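Local coordinates for putative diflavin flavoprotein A 3 (Synechocystis sp., PDB 6H0D) that probably carries electrons from NADH to oxygen, reducing it to water, and is represented here by its flavodiiron core, a metallo-beta-lactamase-like part followed by a flavodoxin-like part, at residues I10-T15 and P163-L168; L71-L76 and L96-Q101; L76-L81 and Q101-C106; A263-N268 and P315-H320. All coordinates share one frame; numbering follows the deposited sequence.

The four contacts illustrate how chemistry follows position in a fold. Contacts 1, 2 and 3 belong to the metallo-beta-lactamase-like part, whereas contact 4 lies in the flavodoxin-like part, its centre about 41 Å from that of contact 1. Contact 3 is the buried one, two parallel strands joined by backbone hydrogen bonds and apolar packing. Contact 2, partly buried, continues it outward: the two share L76 and Q101, but in contact 2 a glutamine side chain does the bonding. Contact 1, also partly buried, relies on methyl packing and a bridging water, with no direct hydrogen bond across. Contact 4 is a surface contact of two loops beside a sulfate held mostly by backbone N-H groups.

Contact 1. Residues I10-T15 and P163-L168; sequences IAVDTT and PRTEIL
Side-chain packing joins I10, A11 and V12 to I167, T165 and R164, where a hairpin end of one sheet in the metallo-beta-lactamase-like part meets a hairpin end of the other. At the inner side, the CD1 methyl of I167 lies 3.7 Å from A11 CB and 4.0 Å from I10 CD1, and the two isoleucine side chains cross at about a right angle. T165 continues the seam through its methyl: CG2 is 3.6 Å from A11 CB and also rests against the carbonyl O of V12. T165 OG1 lies between the backbone N and the carbonyl carbon (chi1 63°), away from that methyl contact, and one water links it to T14 OG1. The T14 hydroxyl in turn donates to V12 O over 2.9 Å, reaching it from above the carbonyl plane and bracing the type II turn from A11 to T14. Nearer the surface V12 CG1 sits over the centre of one face of the R164 guanidinium, 3.5 Å from CZ. A bend at chi2 (68°) helps lay the arginine across the valine. Within the turn, D13 is tied to R140 by a salt bridge and to H142 by a hydrogen bond. A classic bulge at I10 and A11 and a G1 bulge at E166 and I167 shape the two ends, which meet as sheet faces sheet in the alpha-beta/beta-alpha sandwich of the metallo-beta-lactamase fold.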
# COMPACT_ATOMS: atom_id res chain seq x y z
N ILE A 10 -4.70 -21.82 -11.70
CA ILE A 10 -5.25 -20.68 -12.40
C ILE A 10 -4.68 -20.52 -13.79
O ILE A 10 -5.26 -19.83 -14.60
CB ILE A 10 -5.03 -19.39 -11.61
CG1 ILE A 10 -3.54 -19.07 -11.44
CG2 ILE A 10 -5.74 -19.49 -10.26
CD1 ILE A 10 -3.27 -17.64 -10.83
N ALA A 11 -3.55 -21.16 -14.06
CA ALA A 11 -2.91 -21.11 -15.39
C ALA A 11 -1.84 -22.17 -15.42
O ALA A 11 -1.62 -22.84 -14.41
CB ALA A 11 -2.32 -19.72 -15.70
N VAL A 12 -1.20 -22.37 -16.57
CA VAL A 12 -0.29 -23.49 -16.66
C VAL A 12 0.82 -23.27 -15.64
O VAL A 12 1.38 -22.16 -15.53
CB VAL A 12 0.24 -23.72 -18.12
CG1 VAL A 12 0.87 -22.50 -18.66
CG2 VAL A 12 1.25 -24.82 -18.13
N ASP A 13 1.07 -24.31 -14.84
CA ASP A 13 2.10 -24.33 -13.80
C ASP A 13 1.82 -23.34 -12.66
O ASP A 13 2.67 -23.12 -11.79
CB ASP A 13 3.47 -24.03 -14.40
CG ASP A 13 3.84 -24.99 -15.51
OD1 ASP A 13 3.91 -26.21 -15.24
OD2 ASP A 13 4.03 -24.52 -16.66
N THR A 14 0.63 -22.75 -12.65
CA THR A 14 0.36 -21.64 -11.74
C THR A 14 -0.85 -21.89 -10.83
O THR A 14 -1.96 -22.19 -11.28
CB THR A 14 0.13 -20.35 -12.52
OG1 THR A 14 1.22 -20.14 -13.42
CG2 THR A 14 0.06 -19.17 -11.59
N THR A 15 -0.60 -21.74 -9.53
CA THR A 15 -1.62 -21.95 -8.52
C THR A 15 -1.75 -20.71 -7.65
O THR A 15 -0.74 -20.07 -7.35
CB THR A 15 -1.29 -23.14 -7.62
OG1 THR A 15 -0.90 -24.25 -8.44
CG2 THR A 15 -2.49 -23.52 -6.76
N PRO A 163 4.72 -14.06 -19.32
CA PRO A 163 4.23 -14.17 -20.69
C PRO A 163 3.67 -15.55 -21.03
O PRO A 163 2.80 -15.61 -21.91
CB PRO A 163 5.47 -13.86 -21.53
CG PRO A 163 6.62 -14.12 -20.66
CD PRO A 163 6.16 -13.76 -19.27
N ARG A 164 4.11 -16.62 -20.37
CA ARG A 164 3.56 -17.95 -20.67
C ARG A 164 2.06 -17.99 -20.34
O ARG A 164 1.27 -18.63 -21.05
CB ARG A 164 4.31 -19.04 -19.91
CG ARG A 164 3.69 -20.45 -20.02
CD ARG A 164 3.79 -21.05 -21.42
NE ARG A 164 3.08 -22.33 -21.59
CZ ARG A 164 1.82 -22.46 -22.03
NH1 ARG A 164 1.09 -21.39 -22.34
NH2 ARG A 164 1.27 -23.66 -22.15
N THR A 165 1.66 -17.29 -19.29
CA THR A 165 0.28 -17.33 -18.84
C THR A 165 -0.50 -16.03 -19.08
O THR A 165 -1.72 -15.97 -18.87
CB THR A 165 0.22 -17.67 -17.34
OG1 THR A 165 0.86 -16.61 -16.61
CG2 THR A 165 0.94 -18.99 -17.05
N GLU A 166 0.21 -14.98 -19.51
CA GLU A 166 -0.38 -13.66 -19.70
C GLU A 166 -1.00 -13.13 -18.40
O GLU A 166 -2.01 -12.41 -18.41
CB GLU A 166 -1.43 -13.68 -20.82
CG GLU A 166 -0.81 -13.63 -22.20
CD GLU A 166 -1.63 -14.31 -23.27
OE1 GLU A 166 -2.41 -15.25 -22.96
OE2 GLU A 166 -1.48 -13.91 -24.44
N ILE A 167 -0.39 -13.49 -17.27
CA ILE A 167 -0.79 -12.97 -15.98
C ILE A 167 0.13 -11.84 -15.57
O ILE A 167 1.37 -11.96 -15.61
CB ILE A 167 -0.77 -14.04 -14.89
CG1 ILE A 167 -1.72 -15.18 -15.24
CG2 ILE A 167 -1.08 -13.41 -13.49
CD1 ILE A 167 -1.63 -16.35 -14.27
N LEU A 168 -0.48 -10.74 -15.15
CA LEU A 168 0.24 -9.65 -14.53
C LEU A 168 -0.01 -9.72 -13.03
O LEU A 168 -1.17 -9.67 -12.59
CB LEU A 168 -0.23 -8.34 -15.13
CG LEU A 168 0.55 -7.04 -15.00
CD1 LEU A 168 2.07 -7.26 -14.99
CD2 LEU A 168 0.11 -6.24 -16.22
O HOH W 1 1.84 -17.47 -14.23

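Contact 2. Residues L71-L76 and L96-Q101; sequences LDLNSL and LSLAPQ
L73 and L98 form the apolar centre, the CD1 methyl of L73 lying 3.6 Å from L98 CB. A99, the first residue to leave the helical path after helix 86-98, fills the next position: its CB is 4.1 Å from L76 CD2 and presses against the carbonyl O of L73 at 3.3 Å. V64, L67 and I68 of helix 60-70 extend this apolar group, while I49 and L51 back L76.

Outward from the leucines, Q101 supplies the polar grip. Its chain starts with CG between the backbone N and the carbonyl carbon (chi1 76°) and bends again at chi2, which brings the amide back over the 71-76 loop. NE2 then points one N-H at each of two carbonyls. The bond to L76 O, 2.8 Å from NE2, is nearly straight at 172° and meets a lone pair in the carbonyl plane; the one to L73 O is equally short but more bent, at 136°. Both N-H groups are thus used, and the amide cannot easily turn.

Farther out, a water donates to both Q101 OE1 and N74 OD1. N74 is itself steadied by D72, whose OD1 accepts from N74 N at 2.9 Å, an Asx turn, and from N74 ND2. Each segment carries the chain from a helix towards a strand, and side by side they lead into parallel strands 78-80 and 103-106, as expected of successive beta-alpha-beta crossovers.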
# COMPACT_ATOMS: atom_id res chain seq x y z
N LEU A 71 3.83 -28.56 -1.12
CA LEU A 71 5.14 -28.23 -1.67
C LEU A 71 6.23 -28.65 -0.69
O LEU A 71 6.13 -28.39 0.51
CB LEU A 71 5.26 -26.73 -1.95
CG LEU A 71 6.64 -26.19 -2.39
CD1 LEU A 71 7.12 -26.71 -3.78
CD2 LEU A 71 6.72 -24.66 -2.34
N ASP A 72 7.26 -29.30 -1.21
CA ASP A 72 8.46 -29.51 -0.43
C ASP A 72 9.22 -28.19 -0.40
O ASP A 72 9.85 -27.81 -1.39
CB ASP A 72 9.30 -30.63 -1.04
CG ASP A 72 10.51 -30.99 -0.19
OD1 ASP A 72 11.22 -30.08 0.30
OD2 ASP A 72 10.76 -32.22 -0.04
N LEU A 73 9.16 -27.49 0.72
CA LEU A 73 9.75 -26.16 0.82
C LEU A 73 11.26 -26.12 0.56
O LEU A 73 11.83 -25.06 0.33
CB LEU A 73 9.43 -25.53 2.18
CG LEU A 73 7.95 -25.17 2.35
CD1 LEU A 73 7.82 -24.27 3.55
CD2 LEU A 73 7.41 -24.50 1.10
N ASN A 74 11.92 -27.27 0.60
CA ASN A 74 13.34 -27.31 0.27
C ASN A 74 13.55 -27.21 -1.22
O ASN A 74 14.67 -27.00 -1.66
CB ASN A 74 13.99 -28.59 0.77
CG ASN A 74 14.00 -28.66 2.26
OD1 ASN A 74 14.67 -27.86 2.93
ND2 ASN A 74 13.26 -29.62 2.81
N SER A 75 12.47 -27.37 -1.99
CA SER A 75 12.50 -27.26 -3.44
C SER A 75 12.13 -25.87 -3.94
O SER A 75 12.12 -25.61 -5.14
CB SER A 75 11.52 -28.26 -4.05
OG SER A 75 10.18 -27.87 -3.76
N LEU A 76 11.77 -24.99 -3.02
CA LEU A 76 11.42 -23.63 -3.37
C LEU A 76 12.66 -22.84 -3.82
O LEU A 76 13.60 -22.65 -3.05
CB LEU A 76 10.75 -22.96 -2.17
CG LEU A 76 10.25 -21.55 -2.42
CD1 LEU A 76 9.31 -21.59 -3.61
CD2 LEU A 76 9.56 -21.08 -1.15
N LEU A 96 11.16 -18.71 5.54
CA LEU A 96 12.55 -18.81 5.11
C LEU A 96 13.39 -19.72 6.01
O LEU A 96 14.45 -20.17 5.59
CB LEU A 96 13.20 -17.43 5.03
CG LEU A 96 12.58 -16.59 3.91
CD1 LEU A 96 13.33 -15.28 3.73
CD2 LEU A 96 12.54 -17.40 2.63
N SER A 97 12.94 -20.01 7.23
CA SER A 97 13.62 -21.03 8.02
C SER A 97 13.42 -22.39 7.35
O SER A 97 14.31 -23.23 7.33
CB SER A 97 13.09 -21.08 9.45
OG SER A 97 13.39 -19.89 10.17
N LEU A 98 12.24 -22.59 6.79
CA LEU A 98 11.89 -23.85 6.15
C LEU A 98 12.46 -23.97 4.75
O LEU A 98 12.67 -25.07 4.25
CB LEU A 98 10.37 -24.00 6.09
CG LEU A 98 9.59 -24.24 7.38
CD1 LEU A 98 8.18 -23.76 7.21
CD2 LEU A 98 9.62 -25.72 7.70
N ALA A 99 12.68 -22.84 4.10
CA ALA A 99 13.20 -22.83 2.74
C ALA A 99 14.52 -22.09 2.72
O ALA A 99 14.65 -21.06 2.06
CB ALA A 99 12.20 -22.17 1.78
N PRO A 100 15.52 -22.60 3.45
CA PRO A 100 16.77 -21.84 3.60
C PRO A 100 17.50 -21.60 2.27
O PRO A 100 18.28 -20.65 2.15
CB PRO A 100 17.60 -22.72 4.54
CG PRO A 100 17.09 -24.10 4.31
CD PRO A 100 15.60 -23.93 4.08
N GLN A 101 17.23 -22.44 1.28
CA GLN A 101 17.88 -22.35 -0.01
C GLN A 101 17.29 -21.30 -0.94
O GLN A 101 17.91 -20.93 -1.94
CB GLN A 101 17.81 -23.70 -0.71
CG GLN A 101 16.45 -24.01 -1.30
CD GLN A 101 15.41 -24.22 -0.24
OE1 GLN A 101 15.73 -24.65 0.86
NE2 GLN A 101 14.17 -23.88 -0.55
O HOH W 2 17.30 -26.38 1.67

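Contact 3. Residues L76-L81 and Q101-C106; sequences LDYVIL and QATIIC
Y78, V79 and I80 pair in parallel with T103, I104 and I105, and backbone hydrogen bonds alternate along the seam. T103 N donates to D77 O over 2.8 Å, and V79 N answers to T103 O. The pattern then repeats with I105 N to V79 O, 2.8 Å long. L81 N closes the series at I105 O, approaching almost head-on to the carbonyl (C=O...N angle 177°). One water spans D77 O and T103 OG1 at the D77 end of the pair, while D77 OD2 is held by I49 N.

Helix 86-98 connects the two strands, making this a beta-alpha-beta unit within the larger mixed sheet of the metallo-beta-lactamase-like part; strands 49-52 and 127-129 flank it.

Apolar packing differs on the two faces. On one, the Y78 ring runs alongside T103, with CD2 3.8 Å from T103 CB and equally far from I105 CG1. I80 and I105 point the same way there, I80 CG1 reaching I105 CB at 3.8 Å. On the face of V79 and I104, covered by L92, L95 and L96 of the helix, V79 CG2 lies 4.2 Å from A102 CB. Further along, the CD1 methyl of L81 touches I104 CG2 at 3.8 Å.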
# COMPACT_ATOMS: atom_id res chain seq x y z
N LEU A 76 11.77 -24.99 -3.02
CA LEU A 76 11.42 -23.63 -3.37
C LEU A 76 12.66 -22.84 -3.82
O LEU A 76 13.60 -22.65 -3.05
CB LEU A 76 10.75 -22.96 -2.17
CG LEU A 76 10.25 -21.55 -2.42
CD1 LEU A 76 9.31 -21.59 -3.61
CD2 LEU A 76 9.56 -21.08 -1.15
N ASP A 77 12.68 -22.38 -5.07
CA ASP A 77 13.84 -21.62 -5.55
C ASP A 77 13.76 -20.13 -5.18
O ASP A 77 14.77 -19.52 -4.81
CB ASP A 77 13.99 -21.76 -7.06
CG ASP A 77 14.29 -23.19 -7.48
OD1 ASP A 77 15.44 -23.64 -7.23
OD2 ASP A 77 13.38 -23.86 -8.05
N TYR A 78 12.57 -19.56 -5.30
CA TYR A 78 12.40 -18.12 -5.15
C TYR A 78 11.20 -17.72 -4.29
O TYR A 78 10.12 -18.33 -4.36
CB TYR A 78 12.27 -17.46 -6.52
CG TYR A 78 13.44 -17.69 -7.47
CD1 TYR A 78 13.30 -18.51 -8.59
CD2 TYR A 78 14.67 -17.06 -7.25
CE1 TYR A 78 14.36 -18.71 -9.46
CE2 TYR A 78 15.74 -17.26 -8.12
CZ TYR A 78 15.58 -18.09 -9.23
OH TYR A 78 16.63 -18.30 -10.09
N VAL A 79 11.39 -16.68 -3.48
CA VAL A 79 10.24 -16.03 -2.87
C VAL A 79 10.18 -14.62 -3.44
O VAL A 79 11.08 -13.82 -3.22
CB VAL A 79 10.33 -16.07 -1.32
CG1 VAL A 79 9.17 -15.31 -0.68
CG2 VAL A 79 10.35 -17.52 -0.86
N ILE A 80 9.13 -14.33 -4.20
CA ILE A 80 8.99 -13.06 -4.92
C ILE A 80 8.07 -12.10 -4.17
O ILE A 80 6.92 -12.43 -3.89
CB ILE A 80 8.45 -13.29 -6.34
CG1 ILE A 80 9.42 -14.17 -7.14
CG2 ILE A 80 8.25 -11.97 -7.06
CD1 ILE A 80 8.97 -14.43 -8.54
N LEU A 81 8.56 -10.91 -3.82
CA LEU A 81 7.73 -9.97 -3.04
C LEU A 81 7.24 -8.77 -3.86
O LEU A 81 8.04 -7.99 -4.42
CB LEU A 81 8.51 -9.47 -1.82
CG LEU A 81 9.11 -10.60 -1.00
CD1 LEU A 81 10.01 -10.05 0.10
CD2 LEU A 81 7.97 -11.40 -0.44
N GLN A 101 17.23 -22.44 1.28
CA GLN A 101 17.88 -22.35 -0.01
C GLN A 101 17.29 -21.30 -0.94
O GLN A 101 17.91 -20.93 -1.94
CB GLN A 101 17.81 -23.70 -0.71
CG GLN A 101 16.45 -24.01 -1.30
CD GLN A 101 15.41 -24.22 -0.24
OE1 GLN A 101 15.73 -24.65 0.86
NE2 GLN A 101 14.17 -23.88 -0.55
N ALA A 102 16.09 -20.83 -0.64
CA ALA A 102 15.38 -19.94 -1.56
C ALA A 102 16.06 -18.57 -1.66
O ALA A 102 16.69 -18.10 -0.70
CB ALA A 102 13.89 -19.79 -1.12
N THR A 103 15.94 -17.95 -2.83
CA THR A 103 16.36 -16.57 -3.02
C THR A 103 15.20 -15.57 -2.99
O THR A 103 14.16 -15.79 -3.63
CB THR A 103 17.08 -16.44 -4.33
OG1 THR A 103 18.25 -17.25 -4.26
CG2 THR A 103 17.45 -14.99 -4.60
N ILE A 104 15.36 -14.47 -2.25
CA ILE A 104 14.32 -13.44 -2.24
C ILE A 104 14.43 -12.56 -3.48
O ILE A 104 15.50 -12.07 -3.81
CB ILE A 104 14.40 -12.57 -1.00
CG1 ILE A 104 14.27 -13.44 0.25
CG2 ILE A 104 13.34 -11.51 -1.04
CD1 ILE A 104 15.01 -12.90 1.44
N ILE A 105 13.31 -12.37 -4.17
CA ILE A 105 13.24 -11.50 -5.33
C ILE A 105 12.39 -10.29 -4.98
O ILE A 105 11.21 -10.45 -4.60
CB ILE A 105 12.61 -12.22 -6.55
CG1 ILE A 105 13.41 -13.48 -6.90
CG2 ILE A 105 12.51 -11.27 -7.74
CD1 ILE A 105 14.87 -13.20 -7.20
N CYS A 106 12.96 -9.10 -5.11
CA CYS A 106 12.17 -7.92 -4.80
C CYS A 106 12.77 -6.63 -5.35
O CYS A 106 13.84 -6.65 -5.94
CB CYS A 106 11.97 -7.82 -3.29
SG CYS A 106 13.51 -7.57 -2.40
O HOH W 3 17.87 -19.99 -5.72

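Contact 4. Residues A263-N268 and P315-H320; sequences ASAYGN and PTLGGH. With SO4 (sulfate ion), chain D.
The loop that corresponds to the FMN-phosphate loop of flavodoxins, A263-N268, meets a second loop through P315 and L317. The A263-N268 loop lies between strand 257-262 and helix 268-282 and cups a sulfate, probably from the crystallisation liquor, consistent with a phosphate site.

Between the loops the packing is slight. P315 brings its CD against the first loop, 3.2 Å from A263 O, and further out L317 CD2 touches A265 CB at 4.0 Å. A type I' turn from L317 to H320, with G318 and G319 at positive phi, shapes the second loop.

Backbone N-H groups do most of the work on the anion. A265 N donates to sulfate O4 at 3.0 Å, and Y266 N reaches the same oxygen in a straighter bond (164°) and O2 as well. N268 N binds O2, 3.0 Å away, and T269 N adds another donor. G267, just before them, is the N-cap residue, which places the sulfate at the start of the helix, whose positive end would probably help to hold it. The S264 side chain, with OG anti to the backbone N (chi1 -165°), is directed at O3, although the modelled separation is too short to be trusted in detail. Its OG also accepts weakly from G267 N at 2.9 Å. On the side of the second loop, P315 CB comes within 3.2 Å of sulfate O4.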
# COMPACT_ATOMS: atom_id res chain seq x y z
N ALA A 263 4.98 10.55 8.25
CA ALA A 263 5.93 9.47 8.48
C ALA A 263 5.35 8.52 9.56
O ALA A 263 4.47 8.91 10.35
CB ALA A 263 7.28 10.02 8.90
N SER A 264 5.85 7.28 9.62
CA SER A 264 5.34 6.32 10.60
C SER A 264 6.39 5.23 10.84
O SER A 264 6.83 4.59 9.88
CB SER A 264 4.01 5.70 10.11
OG SER A 264 3.29 5.03 11.13
N ALA A 265 6.78 5.02 12.10
CA ALA A 265 7.71 3.94 12.48
C ALA A 265 7.00 2.57 12.55
O ALA A 265 7.46 1.60 11.97
CB ALA A 265 8.40 4.26 13.80
N TYR A 266 5.87 2.51 13.26
CA TYR A 266 5.15 1.23 13.41
C TYR A 266 3.74 1.19 12.75
O TYR A 266 3.00 0.22 12.96
CB TYR A 266 5.02 0.89 14.90
CG TYR A 266 6.34 0.93 15.62
CD1 TYR A 266 6.73 2.06 16.33
CD2 TYR A 266 7.20 -0.14 15.58
CE1 TYR A 266 7.94 2.11 16.99
CE2 TYR A 266 8.43 -0.11 16.23
CZ TYR A 266 8.80 1.02 16.94
OH TYR A 266 10.01 1.07 17.60
N GLY A 267 3.40 2.20 11.95
CA GLY A 267 2.20 2.17 11.13
C GLY A 267 1.01 2.95 11.65
O GLY A 267 0.02 3.20 10.93
N ASN A 268 1.07 3.33 12.92
CA ASN A 268 -0.07 4.02 13.53
C ASN A 268 -0.38 5.35 12.88
O ASN A 268 -1.53 5.64 12.56
CB ASN A 268 0.17 4.22 15.03
CG ASN A 268 -0.12 2.98 15.82
OD1 ASN A 268 -0.99 2.19 15.48
ND2 ASN A 268 0.62 2.79 16.91
N PRO A 315 4.94 10.61 14.08
CA PRO A 315 5.08 9.90 15.36
C PRO A 315 6.11 10.64 16.21
O PRO A 315 6.68 11.64 15.75
CB PRO A 315 5.59 8.53 14.95
CG PRO A 315 6.47 8.84 13.76
CD PRO A 315 5.79 10.01 13.03
N THR A 316 6.34 10.17 17.43
CA THR A 316 7.38 10.76 18.29
C THR A 316 8.39 9.69 18.67
O THR A 316 8.05 8.64 19.22
CB THR A 316 6.80 11.40 19.54
OG1 THR A 316 5.87 12.43 19.17
CG2 THR A 316 7.91 12.02 20.35
N LEU A 317 9.65 9.95 18.36
CA LEU A 317 10.69 8.94 18.48
C LEU A 317 11.75 9.55 19.33
O LEU A 317 12.46 10.43 18.87
CB LEU A 317 11.24 8.52 17.11
CG LEU A 317 10.15 7.98 16.16
CD1 LEU A 317 10.67 7.68 14.75
CD2 LEU A 317 9.37 6.76 16.74
N GLY A 318 11.82 9.11 20.58
CA GLY A 318 12.74 9.71 21.52
C GLY A 318 12.48 11.19 21.67
O GLY A 318 13.42 12.00 21.70
N GLY A 319 11.20 11.55 21.73
CA GLY A 319 10.80 12.91 22.07
C GLY A 319 10.92 13.90 20.94
O GLY A 319 10.74 15.10 21.13
N HIS A 320 11.24 13.39 19.75
CA HIS A 320 11.39 14.26 18.60
C HIS A 320 10.60 13.71 17.44
O HIS A 320 10.25 12.54 17.43
CB HIS A 320 12.86 14.40 18.22
CG HIS A 320 13.69 15.00 19.30
ND1 HIS A 320 14.39 14.23 20.21
CD2 HIS A 320 13.90 16.29 19.65
CE1 HIS A 320 15.01 15.03 21.06
NE2 HIS A 320 14.74 16.28 20.74
S SO4 D . 3.82 5.38 14.61
O1 SO4 D . 3.30 6.26 15.70
O2 SO4 D . 3.38 4.00 14.78
O3 SO4 D . 3.38 5.89 13.30
O4 SO4 D . 5.27 5.35 14.62